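Local coordinates for periplasmic binding protein/LacI transcriptional regulator (Burkholderia multivorans, PDB 4YLE), which probably binds a small sugar-like solute in the periplasm and delivers it to an ABC transporter for uptake, at residues K32-L37 and S91-I96; A95-P100 and V121-R126; G117-N122 and R298-L303. All blocks are in the same frame, centred on the assembly; numbering follows the deposited sequence.

Contact 1 of 3, residues K32-L37 and S91-I96; sequences KPKVAL and SKVDAI
The carboxylate of Asp94 meets the backbone around Pro33 and Lys34: OD2 takes the N-H of Lys34 at 2.8 Å in a nearly straight bond (171°), using its anti lone pair, and lies 3.4 Å from CA of Pro33. The contact is the start of a parallel strand pair in the larger sheet of the periplasmic binding protein fold, where strand 34-39 runs beside strand 95-98. In Asp94 a chi1 of -59° sets CG anti to the carbonyl carbon, beside the backbone N. The residue meets both backbone polar atoms of Lys34, OD2 taking its N-H and Asp94 N donating to its O, in the carbonyl plane. Ala95 N adds a weak, longer bond to the same oxygen. Regular parallel pairing follows, with Val35 opposite Ala95 and Ala36 opposite Ile96, and Ala36 N donates to Ala95 O at 2.9 Å.

On the face that carries Val35 and Ala95, CG2 of Val35 packs on CB of Ala95, and Leu291 and Ala290 of helix 279-295 cover the pair. On the other face CB of Ala36 touches CG1 of both Val93 and Ile96, under Met88 of helix 78-90. That helix ends in a Schellman motif with Lys92 at positive phi, and the chain turns from there into the strand. The side chain of Lys34, bent at chi3 and chi4, crosses Val93 at about a right angle, its CE 4.2 Å from Val93 CG1. Beyond it a water lies 2.9 Å from Ser91 OG and receives a weak hydrogen bond from Lys34 NZ at 3.4 Å.

Contact 2 of 3, residues A95-P100 and V121-R126; sequences AIVLAP and VNIDNR
Pro100 O accepts a hydrogen bond from Asn125 ND2 at 3.1 Å, and Leu98 O takes Ile123 N at 2.9 Å; the second bond joins the ends of two neighbouring parallel strands, the first the loops that follow them. Strands 95-98 and 119-123 belong to a right-handed beta-alpha-beta unit, joined through helix 107-115, in the Rossmann-like N-terminal lobe of a periplasmic binding protein. Asn125 reaches Pro100 in the plane of its own amide, but its ND2 stands above the carbonyl plane it meets. Further back, Val121 is gripped twice, its N donating to Ile96 O and its O accepting Leu98 N.

The apolar contacts lie on the face of Val97 and Val121. There CG1 of Val97 meets CG2 of Ile123 at 3.7 Å, and CB of Ala99 lies 3.9 Å from CG1 of Ile123. That CG1 stands between backbone N and carbonyl carbon (chi1 69°), which brings it over the Ala99 methyl. On the other face the Pro100 ring crosses the Asn122 side chain at about a right angle, with CD 3.4 Å from ND2. Asn122 ND2 braces the loop after strand 119-123 from within, donating to Asn125 O at 3.0 Å and weakly to Leu98 O at 3.5 Å.

In the next shell, Asn122 OD1 accepts the N-H of Leu127, while Asn125 OD1 accepts that of Asn178. These bonds hold the loop on either side of Asp124, whose position is consistent with a place in the solute site: its OD2 is salt-bridged to Lys40 NZ, and its OD1 hydrogen-bonds an unidentified bound ligand.

Contact 3 of 3, residues G117-N122 and R298-L303; sequences GIIVVN and RKQAEL
Gln300 points its carboxamide at the backbone of Val120, so that one side chain meets both polar atoms of one residue: OE1 accepts Val120 N at 2.9 Å and NE2 donates to Val120 O at 3.0 Å. The paired bonds imitate what a neighbouring strand would offer at the start of strand 119-123, in the mixed, mostly parallel sheet of this binding-protein lobe. CG of Gln300 lies anti to its backbone N (chi1 -175°), and the chain then bends at chi2 (72°), turning CD toward the strand. NE2 meets Val120 O on a lone pair and nearly in its own amide plane, whereas Val120 N approaches OE1 tilted from the carbonyl plane. NE2 also donates to Asn138 O.

Ile119 crosses Gln300 obliquely and Leu303 at about a right angle. Its CG2 meets CD1 of Leu303 at 3.7 Å, and its CD1 sits 3.7 Å from Arg298 O and from Gln300 OE1. Leu303 also touches Ala293 of helix 279-295, and Val120 packs on helix 107-115. That helix closes with Gly117, the positive-phi residue of a Schellman motif, just before the strand.

The other partner is a short 3-10 turn, residues 300-302, in the loop that follows helix 279-295. Glu302 binds back to the residues before it: OE1 accepts Lys299 N at 3.0 Å and OE2 forms a salt bridge with Arg298, whose NE pairs with Glu296. In that bridge Arg298 NH1 lies 2.9 Å from OE2, which it meets from above the carboxylate plane.

The three contacts follow one sheet across successive strands. Contact 1 pairs strand 34-39 with strand 95-98; contact 2 carries on from the shared Ala95 and Ile96 to strand 119-123; contact 3 takes the beginning of that last strand to a peripheral loop. In contact 2 every touching residue is buried, and it lies nearest the ligand, with main-chain pairing reinforced by asparagine amides. Contacts 1 and 3 are partly buried, each about 22 or 23 Å from the chain centre to its own centre, and there a carboxylate or a carboxamide does part of the work of a strand partner. Ile96 N to Ile119 O, 2.8 Å, probably hydrogen-bonded, connects contacts 1 and 3.

Contact 1 of 3, residues K32-L37 and S91-I96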
loop_
_atom_site.group_PDB
_atom_site.type_symbol
_atom_site.label_atom_id
_atom_site.label_comp_id
_atom_site.label_asym_id
_atom_site.label_seq_id
_atom_site.Cartn_x
_atom_site.Cartn_y
_atom_site.Cartn_z
ATOM N N LYS A 32 -21.312 -19.182 11.611
ATOM C CA LYS A 32 -20.477 -17.986 11.432
ATOM C C LYS A 32 -20.099 -17.761 9.969
ATOM O O LYS A 32 -19.716 -18.708 9.290
ATOM C CB LYS A 32 -19.149 -18.089 12.201
ATOM C CG LYS A 32 -19.160 -18.375 13.678
ATOM C CD LYS A 32 -17.699 -18.306 14.155
ATOM C CE LYS A 32 -17.394 -19.275 15.277
ATOM N NZ LYS A 32 -15.920 -19.453 15.423
ATOM N N PRO A 33 -20.140 -16.506 9.489
ATOM C CA PRO A 33 -19.537 -16.276 8.173
ATOM C C PRO A 33 -18.042 -16.558 8.196
ATOM O O PRO A 33 -17.375 -16.302 9.219
ATOM C CB PRO A 33 -19.789 -14.783 7.907
ATOM C CG PRO A 33 -20.677 -14.301 9.000
ATOM C CD PRO A 33 -20.543 -15.250 10.134
ATOM N N LYS A 34 -17.518 -17.033 7.069
ATOM C CA LYS A 34 -16.081 -17.249 6.911
ATOM C C LYS A 34 -15.538 -16.182 5.959
ATOM O O LYS A 34 -16.003 -16.044 4.833
ATOM C CB LYS A 34 -15.787 -18.654 6.388
ATOM C CG LYS A 34 -14.340 -19.123 6.595
ATOM C CD LYS A 34 -14.225 -20.663 6.691
ATOM C CE LYS A 34 -13.771 -21.325 5.380
ATOM N NZ LYS A 34 -12.978 -22.579 5.609
ATOM N N VAL A 35 -14.566 -15.420 6.442
ATOM C CA VAL A 35 -14.013 -14.286 5.689
ATOM C C VAL A 35 -12.561 -14.559 5.345
ATOM O O VAL A 35 -11.784 -14.940 6.215
ATOM C CB VAL A 35 -14.088 -12.969 6.501
ATOM C CG1 VAL A 35 -13.546 -11.808 5.700
ATOM C CG2 VAL A 35 -15.531 -12.671 6.924
ATOM N N ALA A 36 -12.199 -14.322 4.084
ATOM C CA ALA A 36 -10.825 -14.460 3.620
ATOM C C ALA A 36 -10.209 -13.088 3.482
ATOM O O ALA A 36 -10.808 -12.214 2.853
ATOM C CB ALA A 36 -10.772 -15.190 2.279
ATOM N N LEU A 37 -9.021 -12.921 4.065
ATOM C CA LEU A 37 -8.203 -11.676 3.921
ATOM C C LEU A 37 -7.025 -12.010 3.046
ATOM O O LEU A 37 -6.173 -12.803 3.444
ATOM C CB LEU A 37 -7.713 -11.164 5.270
ATOM C CG LEU A 37 -6.795 -9.931 5.214
ATOM C CD1 LEU A 37 -7.507 -8.728 4.640
ATOM C CD2 LEU A 37 -6.293 -9.599 6.600
ATOM N N SER A 91 -13.342 -22.893 -1.589
ATOM C CA SER A 91 -13.648 -23.137 -0.185
ATOM C C SER A 91 -14.968 -22.493 0.245
ATOM O O SER A 91 -15.332 -22.560 1.411
ATOM C CB SER A 91 -12.517 -22.613 0.706
ATOM O OG SER A 91 -11.332 -23.362 0.516
ATOM N N LYS A 92 -15.660 -21.846 -0.691
ATOM C CA LYS A 92 -16.962 -21.236 -0.421
ATOM C C LYS A 92 -16.922 -20.300 0.793
ATOM O O LYS A 92 -17.811 -20.331 1.632
ATOM C CB LYS A 92 -18.035 -22.315 -0.195
ATOM C CG LYS A 92 -18.210 -23.300 -1.344
ATOM C CD LYS A 92 -19.116 -22.743 -2.422
ATOM C CE LYS A 92 -19.621 -23.839 -3.345
ATOM N NZ LYS A 92 -20.154 -23.290 -4.626
ATOM N N VAL A 93 -15.891 -19.465 0.898
ATOM C CA VAL A 93 -15.931 -18.413 1.906
ATOM C C VAL A 93 -17.121 -17.512 1.590
ATOM O O VAL A 93 -17.614 -17.496 0.458
ATOM C CB VAL A 93 -14.631 -17.571 1.944
ATOM C CG1 VAL A 93 -13.436 -18.438 2.360
ATOM C CG2 VAL A 93 -14.378 -16.895 0.584
ATOM N N ASP A 94 -17.558 -16.749 2.585
ATOM C CA ASP A 94 -18.695 -15.847 2.432
ATOM C C ASP A 94 -18.306 -14.442 2.011
ATOM O O ASP A 94 -19.109 -13.703 1.439
ATOM C CB ASP A 94 -19.466 -15.807 3.742
ATOM C CG ASP A 94 -19.959 -17.180 4.128
ATOM O OD1 ASP A 94 -20.831 -17.732 3.406
ATOM O OD2 ASP A 94 -19.436 -17.715 5.123
ATOM N N ALA A 95 -17.070 -14.071 2.302
ATOM C CA ALA A 95 -16.579 -12.780 1.895
ATOM C C ALA A 95 -15.087 -12.859 1.665
ATOM O O ALA A 95 -14.410 -13.692 2.261
ATOM C CB ALA A 95 -16.902 -11.723 2.953
ATOM N N ILE A 96 -14.599 -11.979 0.793
ATOM C CA ILE A 96 -13.175 -11.830 0.518
ATOM C C ILE A 96 -12.804 -10.370 0.636
ATOM O O ILE A 96 -13.435 -9.514 0.020
ATOM C CB ILE A 96 -12.797 -12.313 -0.894
ATOM C CG1 ILE A 96 -12.980 -13.816 -1.014
ATOM C CG2 ILE A 96 -11.337 -11.946 -1.195
ATOM C CD1 ILE A 96 -12.870 -14.323 -2.440
HETATM O O HOH W 1 -12.059 -24.670 3.041
#

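Contact 2 of 3, residues A95-P100 and V121-R126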
loop_
_atom_site.group_PDB
_atom_site.type_symbol
_atom_site.label_atom_id
_atom_site.label_comp_id
_atom_site.label_asym_id
_atom_site.label_seq_id
_atom_site.Cartn_x
_atom_site.Cartn_y
_atom_site.Cartn_z
ATOM N N ALA A 95 -17.070 -14.071 2.302
ATOM C CA ALA A 95 -16.579 -12.780 1.895
ATOM C C ALA A 95 -15.087 -12.859 1.665
ATOM O O ALA A 95 -14.410 -13.692 2.261
ATOM C CB ALA A 95 -16.902 -11.723 2.953
ATOM N N ILE A 96 -14.599 -11.979 0.793
ATOM C CA ILE A 96 -13.175 -11.830 0.518
ATOM C C ILE A 96 -12.804 -10.370 0.636
ATOM O O ILE A 96 -13.435 -9.514 0.020
ATOM C CB ILE A 96 -12.797 -12.313 -0.894
ATOM C CG1 ILE A 96 -12.980 -13.816 -1.014
ATOM C CG2 ILE A 96 -11.337 -11.946 -1.195
ATOM C CD1 ILE A 96 -12.870 -14.323 -2.440
ATOM N N VAL A 97 -11.790 -10.098 1.446
ATOM C CA VAL A 97 -11.264 -8.771 1.651
ATOM C C VAL A 97 -9.896 -8.771 0.985
ATOM O O VAL A 97 -9.005 -9.482 1.440
ATOM C CB VAL A 97 -11.139 -8.428 3.137
ATOM C CG1 VAL A 97 -10.576 -7.047 3.309
ATOM C CG2 VAL A 97 -12.529 -8.534 3.834
ATOM N N LEU A 98 -9.758 -8.021 -0.108
ATOM C CA LEU A 98 -8.614 -8.165 -0.979
ATOM C C LEU A 98 -7.811 -6.866 -1.058
ATOM O O LEU A 98 -8.388 -5.805 -1.317
ATOM C CB LEU A 98 -9.079 -8.564 -2.380
ATOM C CG LEU A 98 -8.012 -8.590 -3.481
ATOM C CD1 LEU A 98 -7.003 -9.693 -3.232
ATOM C CD2 LEU A 98 -8.697 -8.738 -4.847
ATOM N N ALA A 99 -6.492 -6.972 -0.823
ATOM C CA ALA A 99 -5.500 -5.904 -1.120
ATOM C C ALA A 99 -4.757 -6.286 -2.402
ATOM O O ALA A 99 -3.796 -7.048 -2.349
ATOM C CB ALA A 99 -4.503 -5.729 0.030
ATOM N N PRO A 100 -5.222 -5.791 -3.567
ATOM C CA PRO A 100 -4.767 -6.413 -4.823
ATOM C C PRO A 100 -3.355 -6.016 -5.239
ATOM O O PRO A 100 -2.961 -4.853 -5.081
ATOM C CB PRO A 100 -5.807 -5.927 -5.840
ATOM C CG PRO A 100 -6.367 -4.696 -5.279
ATOM C CD PRO A 100 -6.322 -4.833 -3.788
ATOM N N VAL A 121 -14.752 -7.020 -0.759
ATOM C CA VAL A 121 -14.403 -5.684 -0.345
ATOM C C VAL A 121 -12.945 -5.488 -0.706
ATOM O O VAL A 121 -12.135 -6.369 -0.488
ATOM C CB VAL A 121 -14.600 -5.491 1.160
ATOM C CG1 VAL A 121 -14.222 -4.097 1.581
ATOM C CG2 VAL A 121 -16.067 -5.780 1.563
ATOM N N ASN A 122 -12.666 -4.327 -1.266
ATOM C CA ASN A 122 -11.355 -3.928 -1.770
ATOM C C ASN A 122 -10.726 -3.057 -0.701
ATOM O O ASN A 122 -11.342 -2.074 -0.282
ATOM C CB ASN A 122 -11.583 -3.176 -3.084
ATOM C CG ASN A 122 -10.329 -2.678 -3.775
ATOM O OD1 ASN A 122 -10.465 -1.971 -4.765
ATOM N ND2 ASN A 122 -9.133 -3.058 -3.309
ATOM N N ILE A 123 -9.521 -3.396 -0.269
ATOM C CA ILE A 123 -8.770 -2.492 0.593
ATOM C C ILE A 123 -7.400 -2.117 0.031
ATOM O O ILE A 123 -6.935 -2.764 -0.891
ATOM C CB ILE A 123 -8.547 -3.088 1.995
ATOM C CG1 ILE A 123 -7.582 -4.285 1.961
ATOM C CG2 ILE A 123 -9.920 -3.498 2.634
ATOM C CD1 ILE A 123 -7.269 -4.894 3.366
ATOM N N ASP A 124 -6.807 -1.047 0.597
ATOM C CA ASP A 124 -5.393 -0.656 0.393
ATOM C C ASP A 124 -5.158 -0.040 -0.982
ATOM O O ASP A 124 -4.959 1.172 -1.114
ATOM C CB ASP A 124 -4.477 -1.856 0.611
ATOM C CG ASP A 124 -3.005 -1.531 0.376
ATOM O OD1 ASP A 124 -2.642 -0.357 0.463
ATOM O OD2 ASP A 124 -2.208 -2.465 0.122
ATOM N N ASN A 125 -5.210 -0.877 -2.007
ATOM C CA ASN A 125 -4.953 -0.449 -3.363
ATOM C C ASN A 125 -6.207 -0.628 -4.193
ATOM O O ASN A 125 -6.695 -1.734 -4.350
ATOM C CB ASN A 125 -3.815 -1.248 -3.968
ATOM C CG ASN A 125 -3.633 -0.965 -5.424
ATOM O OD1 ASN A 125 -3.730 0.194 -5.875
ATOM N ND2 ASN A 125 -3.341 -2.023 -6.204
ATOM N N ARG A 126 -6.725 0.458 -4.720
ATOM C CA ARG A 126 -8.009 0.410 -5.374
ATOM C C ARG A 126 -7.926 -0.254 -6.739
ATOM O O ARG A 126 -7.061 0.065 -7.546
ATOM C CB ARG A 126 -8.587 1.814 -5.502
ATOM C CG ARG A 126 -10.072 1.832 -5.797
ATOM C CD ARG A 126 -10.504 3.207 -6.238
ATOM N NE ARG A 126 -10.237 4.210 -5.211
ATOM C CZ ARG A 126 -11.165 4.757 -4.429
ATOM N NH1 ARG A 126 -12.454 4.417 -4.544
ATOM N NH2 ARG A 126 -10.796 5.660 -3.527
#

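Contact 3 of 3, residues G117-N122 and R298-L303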
loop_
_atom_site.group_PDB
_atom_site.type_symbol
_atom_site.label_atom_id
_atom_site.label_comp_id
_atom_site.label_asym_id
_atom_site.label_seq_id
_atom_site.Cartn_x
_atom_site.Cartn_y
_atom_site.Cartn_z
ATOM N N GLY A 117 -21.489 -15.410 -5.601
ATOM C CA GLY A 117 -22.266 -15.028 -4.440
ATOM C C GLY A 117 -21.429 -14.599 -3.248
ATOM O O GLY A 117 -21.952 -14.440 -2.146
ATOM N N ILE A 118 -20.129 -14.415 -3.462
ATOM C CA ILE A 118 -19.239 -13.962 -2.398
ATOM C C ILE A 118 -19.226 -12.438 -2.356
ATOM O O ILE A 118 -19.222 -11.785 -3.396
ATOM C CB ILE A 118 -17.805 -14.512 -2.615
ATOM C CG1 ILE A 118 -17.839 -16.049 -2.652
ATOM C CG2 ILE A 118 -16.848 -14.012 -1.543
ATOM C CD1 ILE A 118 -16.506 -16.702 -2.972
ATOM N N ILE A 119 -19.226 -11.870 -1.156
ATOM C CA ILE A 119 -19.094 -10.433 -1.003
ATOM C C ILE A 119 -17.600 -10.129 -1.083
ATOM O O ILE A 119 -16.810 -10.738 -0.385
ATOM C CB ILE A 119 -19.721 -9.938 0.346
ATOM C CG1 ILE A 119 -21.241 -10.191 0.338
ATOM C CG2 ILE A 119 -19.429 -8.444 0.619
ATOM C CD1 ILE A 119 -21.998 -9.450 -0.769
ATOM N N VAL A 120 -17.223 -9.205 -1.955
ATOM C CA VAL A 120 -15.825 -8.753 -2.031
ATOM C C VAL A 120 -15.710 -7.304 -1.646
ATOM O O VAL A 120 -16.444 -6.469 -2.147
ATOM C CB VAL A 120 -15.272 -8.942 -3.446
ATOM C CG1 VAL A 120 -13.816 -8.492 -3.517
ATOM C CG2 VAL A 120 -15.453 -10.403 -3.902
ATOM N N VAL A 121 -14.752 -7.020 -0.759
ATOM C CA VAL A 121 -14.403 -5.684 -0.345
ATOM C C VAL A 121 -12.945 -5.488 -0.706
ATOM O O VAL A 121 -12.135 -6.369 -0.488
ATOM C CB VAL A 121 -14.600 -5.491 1.160
ATOM C CG1 VAL A 121 -14.222 -4.097 1.581
ATOM C CG2 VAL A 121 -16.067 -5.780 1.563
ATOM N N ASN A 122 -12.666 -4.327 -1.266
ATOM C CA ASN A 122 -11.355 -3.928 -1.770
ATOM C C ASN A 122 -10.726 -3.057 -0.701
ATOM O O ASN A 122 -11.342 -2.074 -0.282
ATOM C CB ASN A 122 -11.583 -3.176 -3.084
ATOM C CG ASN A 122 -10.329 -2.678 -3.775
ATOM O OD1 ASN A 122 -10.465 -1.971 -4.765
ATOM N ND2 ASN A 122 -9.133 -3.058 -3.309
ATOM N N ARG A 298 -27.223 -8.221 1.999
ATOM C CA ARG A 298 -27.069 -7.319 0.865
ATOM C C ARG A 298 -26.423 -8.023 -0.299
ATOM O O ARG A 298 -25.602 -8.918 -0.108
ATOM C CB ARG A 298 -26.198 -6.112 1.213
ATOM C CG ARG A 298 -26.672 -5.295 2.380
ATOM C CD ARG A 298 -27.860 -4.458 2.000
ATOM N NE ARG A 298 -28.404 -3.770 3.163
ATOM C CZ ARG A 298 -29.520 -3.058 3.156
ATOM N NH1 ARG A 298 -30.228 -2.935 2.042
ATOM N NH2 ARG A 298 -29.933 -2.473 4.268
ATOM N N LYS A 299 -26.774 -7.581 -1.501
ATOM C CA LYS A 299 -26.123 -8.047 -2.717
ATOM C C LYS A 299 -24.927 -7.172 -3.038
ATOM O O LYS A 299 -24.936 -5.972 -2.765
ATOM C CB LYS A 299 -27.088 -8.026 -3.892
ATOM C CG LYS A 299 -28.327 -8.832 -3.671
ATOM C CD LYS A 299 -29.236 -8.753 -4.891
ATOM C CE LYS A 299 -30.415 -9.706 -4.764
ATOM N NZ LYS A 299 -29.955 -11.106 -4.568
ATOM N N GLN A 300 -23.904 -7.771 -3.637
ATOM C CA GLN A 300 -22.709 -7.030 -4.037
ATOM C C GLN A 300 -23.032 -5.702 -4.735
ATOM O O GLN A 300 -22.422 -4.669 -4.434
ATOM C CB GLN A 300 -21.858 -7.892 -4.958
ATOM C CG GLN A 300 -20.530 -7.256 -5.338
ATOM C CD GLN A 300 -19.548 -7.243 -4.162
ATOM O OE1 GLN A 300 -19.583 -8.121 -3.299
ATOM N NE2 GLN A 300 -18.670 -6.258 -4.139
ATOM N N ALA A 301 -23.982 -5.742 -5.669
ATOM C CA ALA A 301 -24.363 -4.565 -6.449
ATOM C C ALA A 301 -24.843 -3.416 -5.564
ATOM O O ALA A 301 -24.792 -2.251 -5.948
ATOM C CB ALA A 301 -25.447 -4.938 -7.447
ATOM N N GLU A 302 -25.291 -3.771 -4.369
ATOM C CA GLU A 302 -25.849 -2.839 -3.406
ATOM C C GLU A 302 -24.804 -2.046 -2.627
ATOM O O GLU A 302 -25.133 -1.043 -2.003
ATOM C CB GLU A 302 -26.710 -3.620 -2.408
ATOM C CG GLU A 302 -28.123 -3.180 -2.307
ATOM C CD GLU A 302 -28.930 -4.097 -1.414
ATOM O OE1 GLU A 302 -28.679 -5.321 -1.423
ATOM O OE2 GLU A 302 -29.821 -3.595 -0.707
ATOM N N LEU A 303 -23.554 -2.497 -2.666
ATOM C CA LEU A 303 -22.511 -1.983 -1.789
ATOM C C LEU A 303 -21.766 -0.801 -2.396
ATOM O O LEU A 303 -22.280 0.318 -2.383
ATOM C CB LEU A 303 -21.538 -3.104 -1.463
ATOM C CG LEU A 303 -22.225 -4.360 -0.922
ATOM C CD1 LEU A 303 -21.193 -5.445 -0.625
ATOM C CD2 LEU A 303 -23.083 -4.051 0.315
#